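Local coordinates for A1 protein (Enterobacteria phage Qbeta, PDB 3RLK) that forms the read-through extension of a minor phage Qbeta protein, a structural domain probably carried on the virion as an addition to the coat protein, at residues N94-L104 with G154-D162; R111-E119 with F173-I183. All coordinates share one frame; numbering follows the deposited sequence.

Contact 1 of 2, residues N94-L104 with G154-D162; sequences NGYIDLDATYL and GVIVGFWRD
Tyr96 and Phe159 face each other as a non-hydrogen-bonded pair where the antiparallel strands 96-98 and 154-159 meet, the first two of a three-stranded antiparallel sheet completed by strand 183-188. Their rings form a T-shaped stack: the edge of Phe159 points at the face of Tyr96, CD1 standing over the ring centre, with the centroids 5.2 Å apart and the planes at 77°. Phe159 holds CG anti to its backbone N (chi1 180°), which lays the ring along the backbone of Gly95, CD1 lying 3.4 Å from Gly95 C and Gly95 O over one face of the ring. That same oxygen accepts a nearly straight bond from Trp160 N. Between the strands, Ile97 and Gly158 form the hydrogen-bonded pair; Gly158 N gives a 2.8 Å bond to Ile97 O, whereas Ile97 N approaches Gly158 O from above the carbonyl plane.

Leu99 N continues the pairing with a 2.8 Å bond to Ile156 O, and the two side chains cross at about a right angle, Leu99 CD1 against Ile156 CG2. Past the pairing, Ile156 CD1 reaches Ala101 CB at 3.7 Å and the tip of Leu104, so the short helix 101-104 rests on the strand; Leu144 and Ile147 of helix 144-147 also touch Ile156. Asp98 CB packs against Val155 CG1, while its carboxylate turns away to accept from the backbone N atoms of Arg77 and Asp78.

The loose, solvent-facing part is the exposed Asn94 side chain, which does not touch the 154-162 segment, although Asn94 O meets Phe159 CE1. Where the strands diverge at the other end, a water donates to Leu99 O at 2.6 Å and accepts from Ile156 N at 3.0 Å.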
loop_
_atom_site.group_PDB
_atom_site.type_symbol
_atom_site.label_atom_id
_atom_site.label_comp_id
_atom_site.label_asym_id
_atom_site.label_seq_id
_atom_site.Cartn_x
_atom_site.Cartn_y
_atom_site.Cartn_z
ATOM N N ASN A 94 -4.457 -8.024 14.644
ATOM C CA ASN A 94 -3.439 -9.055 14.910
ATOM C C ASN A 94 -2.306 -9.117 13.849
ATOM O O ASN A 94 -1.943 -10.205 13.317
ATOM C CB ASN A 94 -4.068 -10.435 15.116
ATOM C CG ASN A 94 -3.185 -11.369 16.011
ATOM O OD1 ASN A 94 -2.866 -11.050 17.178
ATOM N ND2 ASN A 94 -2.836 -12.520 15.481
ATOM N N GLY A 95 -1.787 -7.950 13.527
ATOM C CA GLY A 95 -0.653 -7.866 12.631
ATOM C C GLY A 95 -1.048 -7.149 11.345
ATOM O O GLY A 95 -0.193 -6.479 10.771
ATOM N N TYR A 96 -2.322 -7.262 10.941
ATOM C CA TYR A 96 -2.846 -6.503 9.740
ATOM C C TYR A 96 -3.053 -5.067 10.167
ATOM O O TYR A 96 -3.458 -4.831 11.306
ATOM C CB TYR A 96 -4.194 -7.003 9.272
ATOM C CG TYR A 96 -4.097 -8.247 8.485
ATOM C CD1 TYR A 96 -3.479 -8.219 7.203
ATOM C CD2 TYR A 96 -4.513 -9.460 9.011
ATOM C CE1 TYR A 96 -3.353 -9.409 6.441
ATOM C CE2 TYR A 96 -4.423 -10.644 8.238
ATOM C CZ TYR A 96 -3.821 -10.612 6.989
ATOM O OH TYR A 96 -3.697 -11.780 6.253
ATOM N N ILE A 97 -2.769 -4.134 9.274
ATOM C CA ILE A 97 -2.847 -2.711 9.581
ATOM C C ILE A 97 -2.937 -1.935 8.246
ATOM O O ILE A 97 -2.420 -2.376 7.245
ATOM C CB ILE A 97 -1.664 -2.215 10.468
ATOM C CG1 ILE A 97 -2.066 -0.921 11.231
ATOM C CG2 ILE A 97 -0.394 -1.997 9.684
ATOM C CD1 ILE A 97 -3.447 -1.027 12.089
ATOM N N ASP A 98 -3.565 -0.772 8.259
ATOM C CA ASP A 98 -3.584 0.100 7.058
ATOM C C ASP A 98 -2.310 0.968 6.970
ATOM O O ASP A 98 -1.793 1.391 7.998
ATOM C CB ASP A 98 -4.818 1.041 7.033
ATOM C CG ASP A 98 -4.986 1.842 8.323
ATOM O OD1 ASP A 98 -4.809 1.279 9.430
ATOM O OD2 ASP A 98 -5.382 3.028 8.254
ATOM N N LEU A 99 -1.864 1.265 5.746
ATOM C CA LEU A 99 -0.768 2.199 5.519
ATOM C C LEU A 99 -1.311 3.598 5.173
ATOM O O LEU A 99 -2.503 3.757 4.892
ATOM C CB LEU A 99 0.097 1.677 4.357
ATOM C CG LEU A 99 0.515 0.195 4.367
ATOM C CD1 LEU A 99 1.572 0.119 3.301
ATOM C CD2 LEU A 99 1.132 -0.273 5.698
ATOM N N ASP A 100 -0.419 4.597 5.204
ATOM C CA ASP A 100 -0.795 5.976 4.962
ATOM C C ASP A 100 -0.714 6.266 3.468
ATOM O O ASP A 100 0.317 6.640 2.939
ATOM C CB ASP A 100 0.040 6.904 5.798
ATOM C CG ASP A 100 -0.401 8.375 5.695
ATOM O OD1 ASP A 100 -1.138 8.768 4.738
ATOM O OD2 ASP A 100 0.077 9.142 6.555
ATOM N N ALA A 101 -1.840 6.093 2.758
ATOM C CA ALA A 101 -1.816 6.345 1.263
ATOM C C ALA A 101 -1.444 7.808 0.875
ATOM O O ALA A 101 -0.865 8.025 -0.226
ATOM C CB ALA A 101 -3.219 5.965 0.637
ATOM N N THR A 102 -1.745 8.759 1.749
ATOM C CA THR A 102 -1.423 10.211 1.562
ATOM C C THR A 102 0.081 10.415 1.687
ATOM O O THR A 102 0.727 10.874 0.740
ATOM C CB THR A 102 -2.238 11.133 2.512
ATOM O OG1 THR A 102 -3.637 11.097 2.144
ATOM C CG2 THR A 102 -1.689 12.557 2.482
ATOM N N TYR A 103 0.672 9.995 2.795
ATOM C CA TYR A 103 2.117 9.999 2.900
ATOM C C TYR A 103 2.801 9.329 1.719
ATOM O O TYR A 103 3.803 9.836 1.247
ATOM C CB TYR A 103 2.586 9.237 4.145
ATOM C CG TYR A 103 4.029 9.484 4.416
ATOM C CD1 TYR A 103 4.433 10.661 5.025
ATOM C CD2 TYR A 103 4.993 8.558 4.056
ATOM C CE1 TYR A 103 5.763 10.926 5.270
ATOM C CE2 TYR A 103 6.338 8.794 4.291
ATOM C CZ TYR A 103 6.699 9.972 4.958
ATOM O OH TYR A 103 8.000 10.209 5.170
ATOM N N LEU A 104 2.318 8.162 1.294
ATOM C CA LEU A 104 3.060 7.407 0.268
ATOM C C LEU A 104 3.100 8.209 -1.052
ATOM O O LEU A 104 3.905 7.877 -1.951
ATOM C CB LEU A 104 2.433 6.033 0.022
ATOM C CG LEU A 104 2.680 4.997 1.159
ATOM C CD1 LEU A 104 1.755 3.819 1.080
ATOM C CD2 LEU A 104 4.146 4.493 1.191
ATOM N N GLY A 154 -10.621 3.757 -0.145
ATOM C CA GLY A 154 -9.542 2.793 -0.430
ATOM C C GLY A 154 -8.614 2.666 0.749
ATOM O O GLY A 154 -8.276 3.675 1.397
ATOM N N VAL A 155 -8.201 1.426 1.051
ATOM C CA VAL A 155 -7.202 1.163 2.072
ATOM C C VAL A 155 -6.106 0.208 1.533
ATOM O O VAL A 155 -6.384 -0.824 0.866
ATOM C CB VAL A 155 -7.923 0.499 3.282
ATOM C CG1 VAL A 155 -6.987 0.213 4.438
ATOM C CG2 VAL A 155 -9.036 1.379 3.733
ATOM N N ILE A 156 -4.865 0.591 1.831
ATOM C CA ILE A 156 -3.737 -0.282 1.560
ATOM C C ILE A 156 -3.500 -1.006 2.901
ATOM O O ILE A 156 -3.172 -0.351 3.945
ATOM C CB ILE A 156 -2.471 0.519 1.172
ATOM C CG1 ILE A 156 -2.741 1.451 -0.038
ATOM C CG2 ILE A 156 -1.302 -0.456 0.835
ATOM C CD1 ILE A 156 -1.789 2.613 -0.175
ATOM N N VAL A 157 -3.568 -2.330 2.812
ATOM C CA VAL A 157 -3.436 -3.193 3.990
ATOM C C VAL A 157 -2.091 -3.891 3.963
ATOM O O VAL A 157 -1.785 -4.660 3.074
ATOM C CB VAL A 157 -4.578 -4.268 4.100
ATOM C CG1 VAL A 157 -4.440 -5.012 5.442
ATOM C CG2 VAL A 157 -5.975 -3.610 4.072
ATOM N N GLY A 158 -1.295 -3.630 4.981
ATOM C CA GLY A 158 -0.069 -4.397 5.168
ATOM C C GLY A 158 -0.121 -5.344 6.370
ATOM O O GLY A 158 -1.159 -5.501 7.001
ATOM N N PHE A 159 0.971 -6.065 6.599
ATOM C CA PHE A 159 1.005 -6.962 7.719
ATOM C C PHE A 159 2.361 -6.828 8.375
ATOM O O PHE A 159 3.397 -6.961 7.732
ATOM C CB PHE A 159 0.662 -8.401 7.343
ATOM C CG PHE A 159 0.700 -9.371 8.525
ATOM C CD1 PHE A 159 -0.466 -9.763 9.184
ATOM C CD2 PHE A 159 1.947 -9.912 8.932
ATOM C CE1 PHE A 159 -0.393 -10.599 10.297
ATOM C CE2 PHE A 159 2.043 -10.755 10.067
ATOM C CZ PHE A 159 0.890 -11.114 10.718
ATOM N N TRP A 160 2.335 -6.497 9.676
ATOM C CA TRP A 160 3.553 -6.162 10.425
ATOM C C TRP A 160 4.262 -7.451 10.826
ATOM O O TRP A 160 3.701 -8.320 11.619
ATOM C CB TRP A 160 3.186 -5.355 11.696
ATOM C CG TRP A 160 4.377 -4.838 12.331
ATOM C CD1 TRP A 160 5.055 -5.381 13.388
ATOM C CD2 TRP A 160 5.072 -3.651 11.975
ATOM N NE1 TRP A 160 6.127 -4.591 13.705
ATOM C CE2 TRP A 160 6.188 -3.549 12.826
ATOM C CE3 TRP A 160 4.898 -2.689 10.955
ATOM C CZ2 TRP A 160 7.074 -2.504 12.749
ATOM C CZ3 TRP A 160 5.783 -1.627 10.885
ATOM C CH2 TRP A 160 6.894 -1.578 11.756
ATOM N N ARG A 161 5.498 -7.560 10.339
ATOM C CA ARG A 161 6.323 -8.778 10.460
ATOM C C ARG A 161 7.449 -8.613 11.454
ATOM O O ARG A 161 8.079 -9.603 11.830
ATOM C CB ARG A 161 6.936 -9.108 9.083
ATOM C CG ARG A 161 5.828 -9.477 8.103
ATOM C CD ARG A 161 6.417 -10.266 6.963
ATOM N NE ARG A 161 6.848 -11.611 7.384
ATOM C CZ ARG A 161 7.912 -12.251 6.868
ATOM N NH1 ARG A 161 8.638 -11.677 5.866
ATOM N NH2 ARG A 161 8.208 -13.528 7.282
ATOM N N ASP A 162 7.722 -7.377 11.895
ATOM C CA ASP A 162 8.918 -7.070 12.688
ATOM C C ASP A 162 8.677 -7.485 14.150
ATOM O O ASP A 162 7.767 -6.969 14.795
ATOM C CB ASP A 162 9.281 -5.571 12.578
ATOM C CG ASP A 162 10.635 -5.191 13.260
ATOM O OD1 ASP A 162 11.195 -5.930 14.085
ATOM O OD2 ASP A 162 11.166 -4.100 12.965
HETATM O O HOH W 1 -4.662 3.071 3.524
#

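Contact 2 of 2, residues R111-E119 with F173-I183; sequences RDQKYDIRE and FTKFDKTKCPI
With CG anti to its carbonyl carbon (chi1 -74°), Tyr115 sends its ring back under the 173-183 loop although its CB sets out away from it; Lys178, with CG between its backbone N and carbonyl carbon (chi1 72°), runs past that ring in the opposite direction. The loop backbone lies across one face of the tyrosine, Lys178 N standing 3.7 Å above the ring centre and Asp177 C nearer the rim. At the ring edge the hydroxyl donates to Cys181 O, 2.7 Å from Tyr115 OH, which ties the phenol to the loop backbone. Phe176 CB also lies in the ring plane, and Ile183 CD1 comes within 3.9 Å of Tyr115 CD1.

The part of the loop that covers the ring is shaped by an Asx motif: Asp177 OD1 accepts a nearly straight bond from Lys180 N, while Cys181 N bonds Asp177 O. This irregular connection leads from strand 154-159 to strand 183-188, and here it packs on the turn joining helix 107-112 to strand 117-121. Lys178 N closes the backbone contact by donating to Lys114 O.

Two lysines reach across in opposite senses. Lys114, extended beyond CG, passes Phe176 O and places NZ 2.9 Å from Thr174 O, in the carbonyl plane and on a lone pair; Asp112 OD2 is a long salt-bridge partner of the same amine. From the loop, Lys178 NZ meets Asp116 OD2 at 2.7 Å in a salt bridge, on the syn side and 24° out of the carboxylate plane.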
loop_
_atom_site.group_PDB
_atom_site.type_symbol
_atom_site.label_atom_id
_atom_site.label_comp_id
_atom_site.label_asym_id
_atom_site.label_seq_id
_atom_site.Cartn_x
_atom_site.Cartn_y
_atom_site.Cartn_z
ATOM N N ARG A 111 11.421 9.943 -2.399
ATOM C CA ARG A 111 12.876 9.990 -2.155
ATOM C C ARG A 111 13.369 8.736 -1.428
ATOM O O ARG A 111 14.444 8.172 -1.759
ATOM C CB ARG A 111 13.304 11.264 -1.354
ATOM C CG ARG A 111 13.063 12.633 -2.059
ATOM C CD ARG A 111 13.713 13.823 -1.294
ATOM N NE ARG A 111 13.248 15.128 -1.805
ATOM C CZ ARG A 111 13.674 16.306 -1.312
ATOM N NH1 ARG A 111 14.571 16.310 -0.321
ATOM N NH2 ARG A 111 13.216 17.471 -1.797
ATOM N N ASP A 112 12.599 8.299 -0.426
ATOM C CA ASP A 112 13.048 7.201 0.454
ATOM C C ASP A 112 12.957 5.799 -0.128
ATOM O O ASP A 112 13.817 4.981 0.097
ATOM C CB ASP A 112 12.284 7.295 1.772
ATOM C CG ASP A 112 12.664 8.529 2.561
ATOM O OD1 ASP A 112 13.653 9.188 2.133
ATOM O OD2 ASP A 112 12.037 8.846 3.616
ATOM N N GLN A 113 11.902 5.544 -0.881
ATOM C CA GLN A 113 11.538 4.193 -1.334
ATOM C C GLN A 113 11.597 3.134 -0.240
ATOM O O GLN A 113 12.113 2.039 -0.462
ATOM C CB GLN A 113 12.379 3.763 -2.536
ATOM C CG GLN A 113 12.225 4.670 -3.810
ATOM C CD GLN A 113 10.899 4.595 -4.458
ATOM O OE1 GLN A 113 10.278 5.602 -4.787
ATOM N NE2 GLN A 113 10.464 3.404 -4.708
ATOM N N LYS A 114 11.079 3.456 0.935
ATOM C CA LYS A 114 10.833 2.446 1.991
ATOM C C LYS A 114 9.790 1.463 1.465
ATOM O O LYS A 114 9.883 0.282 1.787
ATOM C CB LYS A 114 10.293 3.119 3.252
ATOM C CG LYS A 114 11.378 4.017 3.942
ATOM C CD LYS A 114 10.694 4.810 5.018
ATOM C CE LYS A 114 11.782 5.578 5.786
ATOM N NZ LYS A 114 11.073 6.666 6.550
ATOM N N TYR A 115 8.841 1.928 0.637
ATOM C CA TYR A 115 8.029 1.027 -0.207
ATOM C C TYR A 115 8.373 1.363 -1.655
ATOM O O TYR A 115 8.860 2.457 -1.907
ATOM C CB TYR A 115 6.507 1.298 0.018
ATOM C CG TYR A 115 6.056 0.751 1.350
ATOM C CD1 TYR A 115 5.560 -0.570 1.460
ATOM C CD2 TYR A 115 6.139 1.543 2.509
ATOM C CE1 TYR A 115 5.183 -1.096 2.714
ATOM C CE2 TYR A 115 5.763 1.011 3.785
ATOM C CZ TYR A 115 5.237 -0.298 3.839
ATOM O OH TYR A 115 4.835 -0.814 5.060
ATOM N N ASP A 116 8.136 0.461 -2.599
ATOM C CA ASP A 116 8.453 0.802 -4.003
ATOM C C ASP A 116 7.297 1.578 -4.611
ATOM O O ASP A 116 6.160 1.078 -4.663
ATOM C CB ASP A 116 8.645 -0.459 -4.856
ATOM C CG ASP A 116 9.847 -1.288 -4.399
ATOM O OD1 ASP A 116 10.948 -0.745 -4.454
ATOM O OD2 ASP A 116 9.673 -2.471 -4.020
ATOM N N ILE A 117 7.587 2.795 -5.064
ATOM C CA ILE A 117 6.561 3.716 -5.540
ATOM C C ILE A 117 7.141 4.290 -6.854
ATOM O O ILE A 117 8.305 4.648 -6.873
ATOM C CB ILE A 117 6.372 4.838 -4.532
ATOM C CG1 ILE A 117 6.215 4.267 -3.100
ATOM C CG2 ILE A 117 5.223 5.766 -4.975
ATOM C CD1 ILE A 117 6.348 5.374 -2.028
ATOM N N ARG A 118 6.383 4.292 -7.941
ATOM C CA ARG A 118 6.898 4.877 -9.226
ATOM C C ARG A 118 6.022 6.013 -9.634
ATOM O O ARG A 118 4.789 5.951 -9.473
ATOM C CB ARG A 118 6.990 3.822 -10.354
ATOM C CG ARG A 118 8.184 2.893 -10.134
ATOM C CD ARG A 118 8.413 1.929 -11.307
ATOM N NE ARG A 118 9.658 1.199 -11.089
ATOM C CZ ARG A 118 10.203 0.314 -11.932
ATOM N NH1 ARG A 118 9.674 0.085 -13.114
ATOM N NH2 ARG A 118 11.334 -0.330 -11.562
ATOM N N GLU A 119 6.612 7.072 -10.201
ATOM C CA GLU A 119 5.762 8.153 -10.746
ATOM C C GLU A 119 5.411 7.854 -12.202
ATOM O O GLU A 119 6.314 7.490 -12.985
ATOM C CB GLU A 119 6.565 9.458 -10.694
ATOM C CG GLU A 119 5.692 10.695 -10.902
ATOM C CD GLU A 119 6.264 11.893 -10.184
ATOM O OE1 GLU A 119 7.504 12.035 -10.182
ATOM O OE2 GLU A 119 5.475 12.655 -9.608
ATOM N N PHE A 173 4.176 6.463 10.871
ATOM C CA PHE A 173 4.196 5.749 9.590
ATOM C C PHE A 173 5.589 5.760 8.940
ATOM O O PHE A 173 5.937 4.888 8.149
ATOM C CB PHE A 173 3.098 6.245 8.616
ATOM C CG PHE A 173 3.047 5.429 7.368
ATOM C CD1 PHE A 173 2.647 4.107 7.416
ATOM C CD2 PHE A 173 3.522 5.975 6.145
ATOM C CE1 PHE A 173 2.655 3.306 6.284
ATOM C CE2 PHE A 173 3.566 5.170 5.005
ATOM C CZ PHE A 173 3.164 3.845 5.066
ATOM N N THR A 174 6.408 6.728 9.313
ATOM C CA THR A 174 7.748 6.776 8.746
ATOM C C THR A 174 8.617 5.653 9.296
ATOM O O THR A 174 9.706 5.413 8.761
ATOM C CB THR A 174 8.421 8.150 8.986
ATOM O OG1 THR A 174 8.759 8.221 10.371
ATOM C CG2 THR A 174 7.505 9.302 8.622
ATOM N N LYS A 175 8.157 4.935 10.343
ATOM C CA LYS A 175 8.849 3.741 10.811
ATOM C C LYS A 175 8.534 2.507 9.967
ATOM O O LYS A 175 9.138 1.485 10.157
ATOM C CB LYS A 175 8.575 3.475 12.311
ATOM C CG LYS A 175 9.042 4.732 13.143
ATOM C CD LYS A 175 9.429 4.315 14.611
ATOM C CE LYS A 175 10.261 5.411 15.257
ATOM N NZ LYS A 175 9.313 6.565 15.363
ATOM N N PHE A 176 7.585 2.597 9.036
ATOM C CA PHE A 176 7.209 1.433 8.197
ATOM C C PHE A 176 8.065 1.324 6.925
ATOM O O PHE A 176 8.519 2.350 6.398
ATOM C CB PHE A 176 5.745 1.654 7.703
ATOM C CG PHE A 176 4.683 1.376 8.722
ATOM C CD1 PHE A 176 3.666 0.436 8.461
ATOM C CD2 PHE A 176 4.689 2.040 9.943
ATOM C CE1 PHE A 176 2.651 0.186 9.422
ATOM C CE2 PHE A 176 3.673 1.814 10.930
ATOM C CZ PHE A 176 2.637 0.930 10.655
ATOM N N ASP A 177 8.275 0.099 6.454
ATOM C CA ASP A 177 8.945 -0.169 5.178
ATOM C C ASP A 177 8.479 -1.483 4.632
ATOM O O ASP A 177 7.882 -2.233 5.357
ATOM C CB ASP A 177 10.459 0.006 5.292
ATOM C CG ASP A 177 11.172 -1.142 6.034
ATOM O OD1 ASP A 177 10.830 -2.329 5.927
ATOM O OD2 ASP A 177 12.126 -0.805 6.736
ATOM N N LYS A 178 8.740 -1.789 3.366
ATOM C CA LYS A 178 8.173 -2.986 2.789
ATOM C C LYS A 178 8.668 -4.310 3.360
ATOM O O LYS A 178 7.985 -5.318 3.173
ATOM C CB LYS A 178 8.447 -2.916 1.270
ATOM C CG LYS A 178 9.929 -3.150 0.990
ATOM C CD LYS A 178 10.218 -2.746 -0.459
ATOM C CE LYS A 178 11.543 -3.244 -0.887
ATOM N NZ LYS A 178 11.583 -3.323 -2.384
ATOM N N THR A 179 9.838 -4.342 4.006
ATOM C CA THR A 179 10.316 -5.555 4.690
ATOM C C THR A 179 9.655 -5.772 6.106
ATOM O O THR A 179 9.197 -6.883 6.399
ATOM C CB THR A 179 11.813 -5.483 4.817
ATOM O OG1 THR A 179 12.305 -5.242 3.479
ATOM C CG2 THR A 179 12.392 -6.827 5.270
ATOM N N LYS A 180 9.563 -4.697 6.879
ATOM C CA LYS A 180 8.861 -4.715 8.153
ATOM C C LYS A 180 7.384 -4.948 7.983
ATOM O O LYS A 180 6.748 -5.561 8.868
ATOM C CB LYS A 180 9.044 -3.405 8.859
ATOM C CG LYS A 180 10.444 -3.232 9.334
ATOM C CD LYS A 180 10.538 -1.912 10.053
ATOM C CE LYS A 180 11.947 -1.369 10.292
ATOM N NZ LYS A 180 11.731 -0.058 11.055
ATOM N N CYS A 181 6.807 -4.376 6.916
ATOM C CA CYS A 181 5.341 -4.387 6.750
ATOM C C CYS A 181 4.894 -4.484 5.280
ATOM O O CYS A 181 4.368 -3.502 4.718
ATOM C CB CYS A 181 4.707 -3.185 7.453
ATOM S SG CYS A 181 2.919 -3.178 7.697
ATOM N N PRO A 182 5.019 -5.693 4.687
ATOM C CA PRO A 182 4.709 -5.769 3.264
ATOM C C PRO A 182 3.211 -5.606 2.993
ATOM O O PRO A 182 2.360 -5.965 3.841
ATOM C CB PRO A 182 5.209 -7.163 2.864
ATOM C CG PRO A 182 5.231 -7.960 4.184
ATOM C CD PRO A 182 5.722 -6.905 5.151
ATOM N N ILE A 183 2.917 -5.008 1.830
ATOM C CA ILE A 183 1.500 -4.840 1.439
ATOM C C ILE A 183 0.927 -6.187 1.110
ATOM O O ILE A 183 1.551 -6.973 0.369
ATOM C CB ILE A 183 1.374 -3.840 0.227
ATOM C CG1 ILE A 183 2.020 -2.495 0.632
ATOM C CG2 ILE A 183 -0.115 -3.812 -0.358
ATOM C CD1 ILE A 183 2.327 -1.512 -0.521
#

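The two contacts interleave along the chain, their segments alternating, and their centres lie about 10 Å apart. Contact 1 passes directly into contact 2 through the backbone: Phe159 N lies 3.1 Å from Pro182 O and Arg161 N 2.8 Å from Lys180 O, both probable hydrogen bonds, so the loop 173-183 of contact 2 runs back beside the end of strand 154-159. Trp160 and Phe176 meet edge-to-face across the same junction. Elsewhere, Leu104 of contact 1 touches Tyr115, Ile117 and Phe173, while Phe173 CE1 packs 3.5 Å from Asp100 N. Together they join the three-stranded sheet to strand 117-121 of the larger mixed sheet.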